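Local structure of ribose-phosphate pyrophosphokinase (Mycobacterium smegmatis, 5MP7) at residues H20-Q26 with N283-I287; I48-F52 with I80-L85; Y100-D106 with L137-I142; P268-A272 with D290-Q295. The protein probably makes the central metabolite PRPP by transferring the pyrophosphoryl group of ATP to the 1-hydroxyl of ribose 5-phosphate, with magnesium as cofactor. The contacts are given in a common frame with arbitrary orientation. Numbering follows the deposited sequence.

Contact 1. Residues H20-Q26 with N283-I287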
loop_
_atom_site.group_PDB
_atom_site.type_symbol
_atom_site.label_atom_id
_atom_site.label_comp_id
_atom_site.label_asym_id
_atom_site.label_seq_id
_atom_site.Cartn_x
_atom_site.Cartn_y
_atom_site.Cartn_z
ATOM N N HIS A 20 -33.441 19.066 -39.427
ATOM C CA HIS A 20 -34.159 20.267 -39.713
ATOM C C HIS A 20 -35.620 19.986 -39.581
ATOM O O HIS A 20 -36.332 19.920 -40.563
ATOM C CB HIS A 20 -33.769 20.766 -41.086
ATOM C CG HIS A 20 -34.300 22.131 -41.401
ATOM N ND1 HIS A 20 -34.218 22.683 -42.659
ATOM C CD2 HIS A 20 -34.973 23.024 -40.646
ATOM C CE1 HIS A 20 -34.820 23.853 -42.665
ATOM N NE2 HIS A 20 -35.290 24.085 -41.457
ATOM N N PRO A 21 -36.089 19.876 -38.326
ATOM C CA PRO A 21 -37.490 19.538 -38.016
ATOM C C PRO A 21 -38.572 20.554 -38.475
ATOM O O PRO A 21 -39.673 20.130 -38.836
ATOM C CB PRO A 21 -37.491 19.345 -36.483
ATOM C CG PRO A 21 -36.203 19.953 -35.980
ATOM C CD PRO A 21 -35.238 19.998 -37.118
ATOM N N GLU A 22 -38.281 21.848 -38.476
ATOM C CA GLU A 22 -39.247 22.840 -38.977
ATOM C C GLU A 22 -39.575 22.637 -40.441
ATOM O O GLU A 22 -40.735 22.765 -40.847
ATOM C CB GLU A 22 -38.761 24.294 -38.729
ATOM C CG GLU A 22 -38.861 24.742 -37.214
ATOM C CD GLU A 22 -38.091 26.029 -36.878
ATOM O OE1 GLU A 22 -37.722 26.781 -37.812
ATOM O OE2 GLU A 22 -37.852 26.304 -35.670
ATOM N N LEU A 23 -38.570 22.332 -41.256
ATOM C CA LEU A 23 -38.820 22.145 -42.676
ATOM C C LEU A 23 -39.695 20.923 -42.874
ATOM O O LEU A 23 -40.629 20.963 -43.678
ATOM C CB LEU A 23 -37.543 21.984 -43.476
ATOM C CG LEU A 23 -37.683 21.822 -44.990
ATOM C CD1 LEU A 23 -38.414 22.999 -45.639
ATOM C CD2 LEU A 23 -36.296 21.691 -45.584
ATOM N N ALA A 24 -39.369 19.843 -42.165
ATOM C CA ALA A 24 -40.133 18.594 -42.285
ATOM C C ALA A 24 -41.598 18.785 -41.926
ATOM O O ALA A 24 -42.488 18.290 -42.596
ATOM C CB ALA A 24 -39.507 17.489 -41.418
ATOM N N ASP A 25 -41.827 19.516 -40.851
ATOM C CA ASP A 25 -43.171 19.842 -40.410
ATOM C C ASP A 25 -43.900 20.712 -41.420
ATOM O O ASP A 25 -45.065 20.455 -41.668
ATOM C CB ASP A 25 -43.066 20.506 -39.045
ATOM C CG ASP A 25 -44.316 21.225 -38.630
ATOM O OD1 ASP A 25 -45.243 20.555 -38.098
ATOM O OD2 ASP A 25 -44.349 22.485 -38.845
ATOM N N GLN A 26 -43.234 21.721 -41.996
ATOM C CA GLN A 26 -43.860 22.571 -43.031
ATOM C C GLN A 26 -44.230 21.782 -44.285
ATOM O O GLN A 26 -45.303 21.972 -44.827
ATOM C CB GLN A 26 -42.961 23.716 -43.467
ATOM C CG GLN A 26 -42.836 24.872 -42.480
ATOM C CD GLN A 26 -41.689 25.832 -42.806
ATOM O OE1 GLN A 26 -41.141 25.862 -43.910
ATOM N NE2 GLN A 26 -41.316 26.619 -41.821
ATOM N N ASN A 283 -35.067 28.593 -46.505
ATOM C CA ASN A 283 -34.825 27.712 -45.360
ATOM C C ASN A 283 -34.428 26.276 -45.744
ATOM O O ASN A 283 -34.923 25.318 -45.152
ATOM C CB ASN A 283 -36.037 27.749 -44.399
ATOM C CG ASN A 283 -37.254 27.075 -44.970
ATOM O OD1 ASN A 283 -37.453 27.033 -46.181
ATOM N ND2 ASN A 283 -38.073 26.558 -44.112
ATOM N N THR A 284 -33.587 26.119 -46.758
ATOM C CA THR A 284 -33.103 24.792 -47.125
ATOM C C THR A 284 -32.283 24.230 -45.992
ATOM O O THR A 284 -32.230 23.041 -45.827
ATOM C CB THR A 284 -32.223 24.814 -48.391
ATOM O OG1 THR A 284 -31.315 25.911 -48.333
ATOM C CG2 THR A 284 -33.070 24.907 -49.661
ATOM N N LEU A 285 -31.648 25.109 -45.245
ATOM C CA LEU A 285 -30.938 24.813 -44.024
ATOM C C LEU A 285 -31.646 25.484 -42.886
ATOM O O LEU A 285 -32.325 26.481 -43.108
ATOM C CB LEU A 285 -29.525 25.379 -44.094
ATOM C CG LEU A 285 -28.704 24.596 -45.119
ATOM C CD1 LEU A 285 -27.595 25.419 -45.709
ATOM C CD2 LEU A 285 -28.109 23.324 -44.519
ATOM N N PRO A 286 -31.523 24.939 -41.659
ATOM C CA PRO A 286 -32.277 25.538 -40.553
ATOM C C PRO A 286 -31.583 26.835 -40.144
ATOM O O PRO A 286 -30.383 26.846 -39.940
ATOM C CB PRO A 286 -32.188 24.493 -39.442
ATOM C CG PRO A 286 -30.970 23.736 -39.753
ATOM C CD PRO A 286 -30.755 23.765 -41.227
ATOM N N ILE A 287 -32.334 27.920 -40.062
ATOM C CA ILE A 287 -31.770 29.191 -39.678
ATOM C C ILE A 287 -32.064 29.374 -38.197
ATOM O O ILE A 287 -33.129 29.867 -37.846
ATOM C CB ILE A 287 -32.396 30.358 -40.476
ATOM C CG1 ILE A 287 -32.487 30.041 -41.989
ATOM C CG2 ILE A 287 -31.597 31.623 -40.214
ATOM C CD1 ILE A 287 -31.159 29.900 -42.712
#

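Contact 2. Residues I48-F52 with I80-L85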
loop_
_atom_site.group_PDB
_atom_site.type_symbol
_atom_site.label_atom_id
_atom_site.label_comp_id
_atom_site.label_asym_id
_atom_site.label_seq_id
_atom_site.Cartn_x
_atom_site.Cartn_y
_atom_site.Cartn_z
ATOM N N ILE A 48 -25.367 5.895 -35.421
ATOM C CA ILE A 48 -26.787 6.206 -35.462
ATOM C C ILE A 48 -27.632 4.934 -35.467
ATOM O O ILE A 48 -27.328 3.999 -36.183
ATOM C CB ILE A 48 -27.074 7.022 -36.727
ATOM C CG1 ILE A 48 -26.295 8.321 -36.671
ATOM C CG2 ILE A 48 -28.545 7.342 -36.898
ATOM C CD1 ILE A 48 -25.873 8.746 -38.038
ATOM N N PHE A 49 -28.708 4.958 -34.696
ATOM C CA PHE A 49 -29.665 3.888 -34.634
ATOM C C PHE A 49 -30.956 4.390 -35.231
ATOM O O PHE A 49 -31.447 5.421 -34.847
ATOM C CB PHE A 49 -29.904 3.504 -33.183
ATOM C CG PHE A 49 -30.936 2.425 -33.007
ATOM C CD1 PHE A 49 -32.294 2.752 -32.975
ATOM C CD2 PHE A 49 -30.567 1.082 -32.869
ATOM C CE1 PHE A 49 -33.263 1.771 -32.828
ATOM C CE2 PHE A 49 -31.539 0.090 -32.708
ATOM C CZ PHE A 49 -32.892 0.439 -32.690
ATOM N N VAL A 50 -31.554 3.608 -36.116
ATOM C CA VAL A 50 -32.775 4.005 -36.794
ATOM C C VAL A 50 -33.735 2.858 -36.724
ATOM O O VAL A 50 -33.354 1.749 -37.009
ATOM C CB VAL A 50 -32.465 4.428 -38.260
ATOM C CG1 VAL A 50 -33.620 4.161 -39.220
ATOM C CG2 VAL A 50 -32.127 5.923 -38.321
ATOM N N ARG A 51 -34.995 3.115 -36.401
ATOM C CA ARG A 51 -36.024 2.091 -36.500
ATOM C C ARG A 51 -37.364 2.686 -36.860
ATOM O O ARG A 51 -37.768 3.658 -36.273
ATOM C CB ARG A 51 -36.148 1.344 -35.187
ATOM C CG ARG A 51 -37.061 0.129 -35.291
ATOM C CD ARG A 51 -37.162 -0.586 -33.949
ATOM N NE ARG A 51 -37.610 0.365 -32.940
ATOM C CZ ARG A 51 -37.224 0.407 -31.673
ATOM N NH1 ARG A 51 -36.361 -0.483 -31.174
ATOM N NH2 ARG A 51 -37.715 1.363 -30.894
ATOM N N PHE A 52 -38.049 2.101 -37.832
ATOM C CA PHE A 52 -39.352 2.617 -38.227
ATOM C C PHE A 52 -40.413 2.004 -37.340
ATOM O O PHE A 52 -40.403 0.810 -37.099
ATOM C CB PHE A 52 -39.648 2.367 -39.689
ATOM C CG PHE A 52 -38.677 3.043 -40.600
ATOM C CD1 PHE A 52 -38.477 4.414 -40.526
ATOM C CD2 PHE A 52 -37.958 2.309 -41.540
ATOM C CE1 PHE A 52 -37.577 5.036 -41.360
ATOM C CE2 PHE A 52 -37.054 2.935 -42.380
ATOM C CZ PHE A 52 -36.851 4.293 -42.280
ATOM N N ILE A 80 -28.554 5.510 -43.928
ATOM C CA ILE A 80 -29.060 4.437 -43.053
ATOM C C ILE A 80 -30.589 4.266 -43.195
ATOM O O ILE A 80 -31.065 3.160 -43.302
ATOM C CB ILE A 80 -28.630 4.658 -41.611
ATOM C CG1 ILE A 80 -27.160 4.320 -41.491
ATOM C CG2 ILE A 80 -29.367 3.773 -40.639
ATOM C CD1 ILE A 80 -26.491 4.985 -40.294
ATOM N N MET A 81 -31.327 5.367 -43.261
ATOM C CA MET A 81 -32.764 5.324 -43.488
ATOM C C MET A 81 -33.113 4.730 -44.837
ATOM O O MET A 81 -34.086 3.991 -44.964
ATOM C CB MET A 81 -33.381 6.730 -43.399
ATOM C CG MET A 81 -33.581 7.179 -41.967
ATOM S SD MET A 81 -33.953 8.935 -41.703
ATOM C CE MET A 81 -35.675 8.961 -42.107
ATOM N N ILE A 82 -32.360 5.086 -45.859
ATOM C CA ILE A 82 -32.586 4.522 -47.182
ATOM C C ILE A 82 -32.314 2.997 -47.222
ATOM O O ILE A 82 -33.091 2.277 -47.825
ATOM C CB ILE A 82 -31.784 5.302 -48.245
ATOM C CG1 ILE A 82 -32.383 6.688 -48.400
ATOM C CG2 ILE A 82 -31.810 4.594 -49.600
ATOM C CD1 ILE A 82 -31.453 7.683 -49.004
ATOM N N ASP A 83 -31.247 2.527 -46.555
ATOM C CA ASP A 83 -30.967 1.087 -46.373
ATOM C C ASP A 83 -32.138 0.377 -45.726
ATOM O O ASP A 83 -32.525 -0.724 -46.123
ATOM C CB ASP A 83 -29.668 0.882 -45.533
ATOM C CG ASP A 83 -29.314 -0.675 -45.194
ATOM O OD1 ASP A 83 -29.986 -1.325 -44.334
ATOM O OD2 ASP A 83 -28.320 -1.242 -45.736
ATOM N N ALA A 84 -32.673 0.978 -44.678
ATOM C CA ALA A 84 -33.772 0.369 -43.963
ATOM C C ALA A 84 -35.034 0.261 -44.815
ATOM O O ALA A 84 -35.745 -0.730 -44.753
ATOM C CB ALA A 84 -34.042 1.135 -42.679
ATOM N N LEU A 85 -35.315 1.280 -45.614
ATOM C CA LEU A 85 -36.458 1.229 -46.511
ATOM C C LEU A 85 -36.242 0.217 -47.621
ATOM O O LEU A 85 -37.175 -0.459 -48.045
ATOM C CB LEU A 85 -36.715 2.588 -47.150
ATOM C CG LEU A 85 -37.227 3.662 -46.202
ATOM C CD1 LEU A 85 -37.046 5.039 -46.821
ATOM C CD2 LEU A 85 -38.682 3.469 -45.841
#

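Contact 3. Residues Y100-D106 with L137-I142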
loop_
_atom_site.group_PDB
_atom_site.type_symbol
_atom_site.label_atom_id
_atom_site.label_comp_id
_atom_site.label_asym_id
_atom_site.label_seq_id
_atom_site.Cartn_x
_atom_site.Cartn_y
_atom_site.Cartn_z
ATOM N N TYR A 100 -27.389 20.130 -51.192
ATOM C CA TYR A 100 -26.649 18.933 -51.599
ATOM C C TYR A 100 -25.253 18.959 -50.987
ATOM O O TYR A 100 -24.458 19.843 -51.276
ATOM C CB TYR A 100 -26.589 18.874 -53.109
ATOM C CG TYR A 100 -26.084 17.585 -53.682
ATOM C CD1 TYR A 100 -24.715 17.313 -53.759
ATOM C CD2 TYR A 100 -26.953 16.665 -54.250
ATOM C CE1 TYR A 100 -24.236 16.153 -54.354
ATOM C CE2 TYR A 100 -26.481 15.477 -54.849
ATOM C CZ TYR A 100 -25.122 15.247 -54.909
ATOM O OH TYR A 100 -24.619 14.119 -55.478
ATOM N N PRO A 101 -24.959 18.031 -50.098
ATOM C CA PRO A 101 -23.645 18.026 -49.472
ATOM C C PRO A 101 -22.511 17.694 -50.442
ATOM O O PRO A 101 -22.687 16.839 -51.310
ATOM C CB PRO A 101 -23.751 16.901 -48.420
ATOM C CG PRO A 101 -24.922 16.086 -48.799
ATOM C CD PRO A 101 -25.705 16.794 -49.847
ATOM N N TYR A 102 -21.375 18.375 -50.242
ATOM C CA TYR A 102 -20.186 18.273 -51.025
ATOM C C TYR A 102 -20.337 18.824 -52.431
ATOM O O TYR A 102 -19.505 18.545 -53.292
ATOM C CB TYR A 102 -19.662 16.822 -51.042
ATOM C CG TYR A 102 -19.121 16.427 -49.737
ATOM C CD1 TYR A 102 -17.855 16.784 -49.387
ATOM C CD2 TYR A 102 -19.899 15.726 -48.818
ATOM C CE1 TYR A 102 -17.324 16.422 -48.170
ATOM C CE2 TYR A 102 -19.397 15.353 -47.592
ATOM C CZ TYR A 102 -18.098 15.706 -47.273
ATOM O OH TYR A 102 -17.600 15.443 -46.034
ATOM N N ALA A 103 -21.373 19.605 -52.687
ATOM C CA ALA A 103 -21.608 20.168 -54.040
ATOM C C ALA A 103 -20.466 21.019 -54.537
ATOM O O ALA A 103 -20.221 21.035 -55.730
ATOM C CB ALA A 103 -22.904 20.945 -54.095
ATOM N N ARG A 104 -19.754 21.698 -53.631
ATOM C CA ARG A 104 -18.609 22.493 -54.032
ATOM C C ARG A 104 -17.415 21.675 -54.539
ATOM O O ARG A 104 -16.650 22.158 -55.374
ATOM C CB ARG A 104 -18.192 23.436 -52.923
ATOM C CG ARG A 104 -19.140 24.624 -52.812
ATOM C CD ARG A 104 -18.859 25.455 -51.574
ATOM N NE ARG A 104 -19.034 24.664 -50.356
ATOM C CZ ARG A 104 -18.754 25.086 -49.120
ATOM N NH1 ARG A 104 -18.268 26.305 -48.894
ATOM N NH2 ARG A 104 -18.986 24.275 -48.097
ATOM N N GLN A 105 -17.270 20.435 -54.074
ATOM C CA GLN A 105 -16.241 19.521 -54.593
ATOM C C GLN A 105 -16.769 18.694 -55.782
ATOM O O GLN A 105 -16.964 17.499 -55.675
ATOM C CB GLN A 105 -15.743 18.647 -53.456
ATOM C CG GLN A 105 -14.488 17.844 -53.784
ATOM C CD GLN A 105 -13.248 18.706 -53.980
ATOM O OE1 GLN A 105 -12.982 19.625 -53.208
ATOM N NE2 GLN A 105 -12.496 18.430 -55.032
ATOM N N ASP A 106 -17.026 19.365 -56.916
ATOM C CA ASP A 106 -17.620 18.732 -58.146
ATOM C C ASP A 106 -16.628 18.572 -59.303
ATOM O O ASP A 106 -17.006 18.284 -60.427
ATOM C CB ASP A 106 -18.842 19.522 -58.621
ATOM C CG ASP A 106 -18.570 21.040 -58.798
ATOM O OD1 ASP A 106 -17.398 21.514 -58.673
ATOM O OD2 ASP A 106 -19.561 21.778 -59.043
ATOM N N LEU A 137 -28.469 23.402 -56.992
ATOM C CA LEU A 137 -27.152 22.814 -57.030
ATOM C C LEU A 137 -26.077 23.852 -57.366
ATOM O O LEU A 137 -26.295 24.768 -58.148
ATOM C CB LEU A 137 -27.129 21.681 -58.041
ATOM C CG LEU A 137 -28.101 20.558 -57.737
ATOM C CD1 LEU A 137 -28.314 19.692 -58.955
ATOM C CD2 LEU A 137 -27.613 19.741 -56.557
ATOM N N HIS A 138 -24.904 23.683 -56.772
ATOM C CA HIS A 138 -23.779 24.560 -57.022
ATOM C C HIS A 138 -23.457 24.626 -58.527
ATOM O O HIS A 138 -23.123 25.697 -59.037
ATOM C CB HIS A 138 -22.570 24.061 -56.234
ATOM C CG HIS A 138 -21.358 24.907 -56.398
ATOM N ND1 HIS A 138 -21.241 26.142 -55.798
ATOM C CD2 HIS A 138 -20.218 24.711 -57.098
ATOM C CE1 HIS A 138 -20.073 26.671 -56.115
ATOM N NE2 HIS A 138 -19.430 25.820 -56.898
ATOM N N THR A 139 -23.530 23.474 -59.208
ATOM C CA THR A 139 -23.506 23.407 -60.677
ATOM C C THR A 139 -24.589 22.495 -61.172
ATOM O O THR A 139 -24.850 21.466 -60.568
ATOM C CB THR A 139 -22.176 22.853 -61.240
ATOM O OG1 THR A 139 -21.674 21.825 -60.372
ATOM C CG2 THR A 139 -21.133 23.993 -61.420
ATOM N N ASP A 140 -25.163 22.862 -62.308
ATOM C CA ASP A 140 -26.248 22.133 -62.903
ATOM C C ASP A 140 -25.802 20.737 -63.363
ATOM O O ASP A 140 -26.588 19.809 -63.397
ATOM C CB ASP A 140 -26.817 22.930 -64.081
ATOM C CG ASP A 140 -27.270 24.381 -63.690
ATOM O OD1 ASP A 140 -26.803 24.913 -62.656
ATOM O OD2 ASP A 140 -28.082 24.994 -64.435
ATOM N N GLN A 141 -24.521 20.563 -63.639
ATOM C CA GLN A 141 -23.997 19.284 -64.123
ATOM C C GLN A 141 -24.041 18.183 -63.093
ATOM O O GLN A 141 -24.019 17.017 -63.468
ATOM C CB GLN A 141 -22.566 19.411 -64.660
ATOM C CG GLN A 141 -22.488 20.137 -66.001
ATOM C CD GLN A 141 -22.702 21.625 -65.856
ATOM O OE1 GLN A 141 -22.251 22.233 -64.888
ATOM N NE2 GLN A 141 -23.433 22.218 -66.791
ATOM N N ILE A 142 -24.135 18.533 -61.803
ATOM C CA ILE A 142 -24.327 17.535 -60.727
ATOM C C ILE A 142 -25.544 16.619 -60.994
ATOM O O ILE A 142 -25.590 15.487 -60.534
ATOM C CB ILE A 142 -24.425 18.241 -59.351
ATOM C CG1 ILE A 142 -23.059 18.793 -58.977
ATOM C CG2 ILE A 142 -24.898 17.291 -58.262
ATOM C CD1 ILE A 142 -23.045 19.699 -57.773
HETATM O O HOH W 1 -16.320 25.177 -56.509
#

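Contact 4. Residues P268-A272 with D290-Q295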
loop_
_atom_site.group_PDB
_atom_site.type_symbol
_atom_site.label_atom_id
_atom_site.label_comp_id
_atom_site.label_asym_id
_atom_site.label_seq_id
_atom_site.Cartn_x
_atom_site.Cartn_y
_atom_site.Cartn_z
ATOM N N PRO A 268 -23.097 35.986 -39.606
ATOM C CA PRO A 268 -24.173 36.862 -39.119
ATOM C C PRO A 268 -23.697 38.248 -38.682
ATOM O O PRO A 268 -24.259 39.248 -39.067
ATOM C CB PRO A 268 -24.737 36.090 -37.938
ATOM C CG PRO A 268 -24.341 34.679 -38.204
ATOM C CD PRO A 268 -22.997 34.741 -38.827
ATOM N N GLN A 269 -22.638 38.288 -37.904
ATOM C CA GLN A 269 -22.021 39.533 -37.487
ATOM C C GLN A 269 -21.441 40.338 -38.680
ATOM O O GLN A 269 -21.620 41.552 -38.781
ATOM C CB GLN A 269 -20.951 39.151 -36.481
ATOM C CG GLN A 269 -19.858 40.201 -36.317
ATOM C CD GLN A 269 -20.107 40.953 -35.037
ATOM O OE1 GLN A 269 -20.058 40.353 -33.944
ATOM N NE2 GLN A 269 -20.445 42.237 -35.138
ATOM N N ARG A 270 -20.747 39.632 -39.573
ATOM C CA ARG A 270 -20.163 40.183 -40.804
ATOM C C ARG A 270 -21.202 40.832 -41.711
ATOM O O ARG A 270 -21.030 41.985 -42.157
ATOM C CB ARG A 270 -19.412 39.066 -41.571
ATOM C CG ARG A 270 -17.917 39.056 -41.232
ATOM C CD ARG A 270 -17.070 39.035 -42.492
ATOM N NE ARG A 270 -16.730 37.688 -42.857
ATOM C CZ ARG A 270 -15.636 37.006 -42.524
ATOM N NH1 ARG A 270 -14.688 37.518 -41.739
ATOM N NH2 ARG A 270 -15.514 35.760 -42.969
ATOM N N LEU A 271 -22.307 40.130 -41.929
ATOM C CA LEU A 271 -23.363 40.628 -42.792
ATOM C C LEU A 271 -24.214 41.747 -42.198
ATOM O O LEU A 271 -24.595 42.690 -42.905
ATOM C CB LEU A 271 -24.265 39.504 -43.213
ATOM C CG LEU A 271 -23.559 38.423 -44.036
ATOM C CD1 LEU A 271 -24.505 37.248 -44.215
ATOM C CD2 LEU A 271 -23.136 38.950 -45.388
ATOM N N ALA A 272 -24.477 41.656 -40.904
ATOM C CA ALA A 272 -25.194 42.716 -40.185
ATOM C C ALA A 272 -24.417 44.053 -40.150
ATOM O O ALA A 272 -25.028 45.104 -40.220
ATOM C CB ALA A 272 -25.517 42.264 -38.764
ATOM N N ASP A 290 -29.126 31.946 -33.311
ATOM C CA ASP A 290 -27.764 32.472 -33.412
ATOM C C ASP A 290 -27.372 33.033 -34.795
ATOM O O ASP A 290 -26.474 33.859 -34.895
ATOM C CB ASP A 290 -26.753 31.395 -32.990
ATOM C CG ASP A 290 -26.803 31.107 -31.491
ATOM O OD1 ASP A 290 -27.438 31.889 -30.742
ATOM O OD2 ASP A 290 -26.220 30.086 -31.068
ATOM N N LYS A 291 -28.026 32.570 -35.857
ATOM C CA LYS A 291 -27.704 32.993 -37.208
ATOM C C LYS A 291 -28.567 34.170 -37.657
ATOM O O LYS A 291 -28.286 34.760 -38.710
ATOM C CB LYS A 291 -27.830 31.800 -38.201
ATOM C CG LYS A 291 -27.084 30.538 -37.747
ATOM C CD LYS A 291 -26.709 29.583 -38.886
ATOM C CE LYS A 291 -26.295 28.214 -38.319
ATOM N NZ LYS A 291 -25.037 27.743 -38.898
ATOM N N ARG A 292 -29.593 34.512 -36.878
ATOM C CA ARG A 292 -30.496 35.605 -37.231
ATOM C C ARG A 292 -29.937 37.004 -36.927
ATOM O O ARG A 292 -29.057 37.185 -36.077
ATOM C CB ARG A 292 -31.851 35.451 -36.579
ATOM C CG ARG A 292 -32.744 34.592 -37.426
ATOM C CD ARG A 292 -34.087 34.274 -36.807
ATOM N NE ARG A 292 -34.652 33.072 -37.417
ATOM C CZ ARG A 292 -35.181 32.995 -38.636
ATOM N NH1 ARG A 292 -35.309 34.099 -39.386
ATOM N NH2 ARG A 292 -35.611 31.800 -39.073
ATOM N N PHE A 293 -30.398 37.957 -37.739
ATOM C CA PHE A 293 -30.050 39.369 -37.628
ATOM C C PHE A 293 -31.119 40.198 -38.342
ATOM O O PHE A 293 -31.967 39.645 -39.052
ATOM C CB PHE A 293 -28.615 39.682 -38.122
ATOM C CG PHE A 293 -28.323 39.286 -39.546
ATOM C CD1 PHE A 293 -28.026 37.966 -39.859
ATOM C CD2 PHE A 293 -28.274 40.225 -40.555
ATOM C CE1 PHE A 293 -27.745 37.577 -41.161
ATOM C CE2 PHE A 293 -27.965 39.857 -41.856
ATOM C CZ PHE A 293 -27.703 38.533 -42.160
ATOM N N PRO A 294 -31.132 41.512 -38.101
ATOM C CA PRO A 294 -32.319 42.278 -38.515
ATOM C C PRO A 294 -32.570 42.370 -40.036
ATOM O O PRO A 294 -33.723 42.300 -40.474
ATOM C CB PRO A 294 -32.044 43.658 -37.914
ATOM C CG PRO A 294 -31.229 43.355 -36.697
ATOM C CD PRO A 294 -30.286 42.302 -37.176
ATOM N N GLN A 295 -31.502 42.473 -40.821
ATOM C CA GLN A 295 -31.617 42.555 -42.276
ATOM C C GLN A 295 -31.999 41.227 -42.940
ATOM O O GLN A 295 -32.360 41.226 -44.107
ATOM C CB GLN A 295 -30.306 43.007 -42.890
ATOM C CG GLN A 295 -29.886 44.412 -42.496
ATOM C CD GLN A 295 -29.129 44.442 -41.166
ATOM O OE1 GLN A 295 -29.398 43.661 -40.261
ATOM N NE2 GLN A 295 -28.160 45.337 -41.047
#

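Contact 1. Residues H20-Q26 with N283-I287
The first two turns of helix 21-31, preceded by His20 at the N-cap position, face the irregular segment 283-287. The backbones come closest at the start of the helix, where the CA atoms of His20 and Pro286 are 5.7 Å apart, and separate to 7.4 Å between the CA atoms of Leu23 and Asn283. His20, Leu23 and Gln26, one helical turn apart in succession, direct their CA-to-CB bonds at the other segment. His20 has the largest area covered by the other segment. Pro286 lies over one face of its ring in a CH-pi contact, its CB 3.7 Å from the ring centroid. Leu23 packs against the amide of Asn283, CD1 to ND2 3.9 Å. One helical turn after Leu23, Gln26 OE1 accepts a hydrogen bond of 3.2 Å from Asn283 ND2 and is also bonded to Ser300; Asn283 OD1 pairs with the backbone of Ile301. The contact thus joins the N-terminal and C-terminal domains, both of the PRTase-like type, across 256 intervening residues. Segment 283-287 follows strand 278-282 of the C-terminal sheet, Ser66 follows strand 60-64 of the N-terminal sheet and bonds Thr284 O, and Asn283 and Ile287 rest on the edge strand 296-299.

Contact 2. Residues I48-F52 with I80-L85
In this N-terminal PRTase-like domain, a two-stranded antiparallel hairpin, 38-42 with 48-52, lies against helix 71-87. Strand 48-52 and helical segment 80-85 run in broadly the same direction, at 37°, with their axes 8.9 Å apart at closest approach. Ile48, Val50 and Phe52 form the face turned to the helix, while Phe49 and Arg51 point away from it. Ile80 projects from the helix between the first two of these: its CD1 meets Ile48 CB at 4.1 Å and its CG2 meets Val50 CB at 4.0 Å. Val50 also touches Met81, CG1 to CG 4.1 Å. The main bump is Phe52, whose ring enters a hollow formed by Met81, Ala84 and Leu85; the small Ala84 leaves room for it. Phe15 packs edge-to-face with the same ring. The second subunit also touches this region, its Pro114 packing on Ile80 and its Tyr102 OH bonding Ile48 N. The tightest approach of strand to helix is Phe52 CE2 to Ala84 CB, 3.5 Å.

Contact 3. Residues Y100-D106 with L137-I142
His138, Ile142 and Asp106 lose the most surface where loop 100-106 meets segment 137-142, whose last three residues are 3-10 helical. His138, a predicted Mg(2+) ligand, sits on the turn residues Ala103 and Arg104. Its CB is 3.8 Å from Ala103 CB, and Arg104 CG lies over one face of the imidazole in a CH-pi contact, 4.0 Å from the centroid. A water also links Arg104 and His138, 3.2 Å from both Arg104 O and His138 NE2, whereas His138 ND1 bonds Asp231. Two overlapping beta turns, type II from Tyr100 to Ala103 and type I from Tyr102 to Gln105, fold the first loop so that Tyr100, Ala103 and Asp106 all face the second segment. Both segments follow the C-terminal ends of neighbouring parallel strands, 92-97 and 131-135, the end of an open alpha/beta sheet where active sites usually form. Here they bring His138 beside Arg104 and Gln105, which are predicted to bind ATP; Arg104 also forms a salt bridge with Glu47 of the second subunit. Deeper in, Ile142 fills the space between Tyr100 and Ala103: its CG2 stands over the face of the Tyr100 ring, 4.1 Å from the centroid, and its CD1 is 3.9 Å from Ala103 CB. Asp106, partly exposed, accepts at OD2 a very short hydrogen bond of 2.5 Å from Thr139 OG1.

Contact 4. Residues P268-A272 with D290-Q295
Within the C-terminal PRTase-like domain, the short helix 267-273 packs against the loop that leads from strand 278-282 to the edge strand 296-299. Phe293 makes the largest contribution. Its p rotamer, chi1 57°, carries the ring across the helix, where it meets the backbone at Pro268 and the side chains of Leu271 and Ala272: Pro268 O lies over one face at 4.1 Å from CD1, while Ala272 CB is 3.9 Å from CD2 and Leu271 CB 3.7 Å from CZ. Pro268 has its ring against the backbone of the loop, CB 3.9 Å from Lys291 O and CG 4.0 Å from Asp290 O. Lys291 leaves with an m chi1, followed by t angles at chi2 and chi3, so that its extended chain ends away from the helix and NZ bonds Val262 O. Gln295 instead bends back, with chi1 m and chi2 p, toward the last residue of the helical segment. There its NE2 makes a weak hydrogen bond of 3.2 Å to Ala272 O.

How the contacts relate
Contact 1 is the one that joins the two domains, and along the chain it spans both contact 2 and contact 3. Contacts 1 and 4 share the loop between strands 278-282 and 296-299 and touch, Ile287 O lying 3.4 Å from Arg292 NH2; their centres are 19 Å apart. Contact 3 lies at the predicted active site, with the Arg104 side chain about 4 Å from that of Asp234, predicted to bind ribose 5-phosphate. The Leu285 side chain of contact 1 is about 8 Å from that of Asp234. Contacts 2 and 3, with centres 25 Å apart in one chain, meet across the subunit interface, where Tyr102 bonds Ile48 of the second subunit.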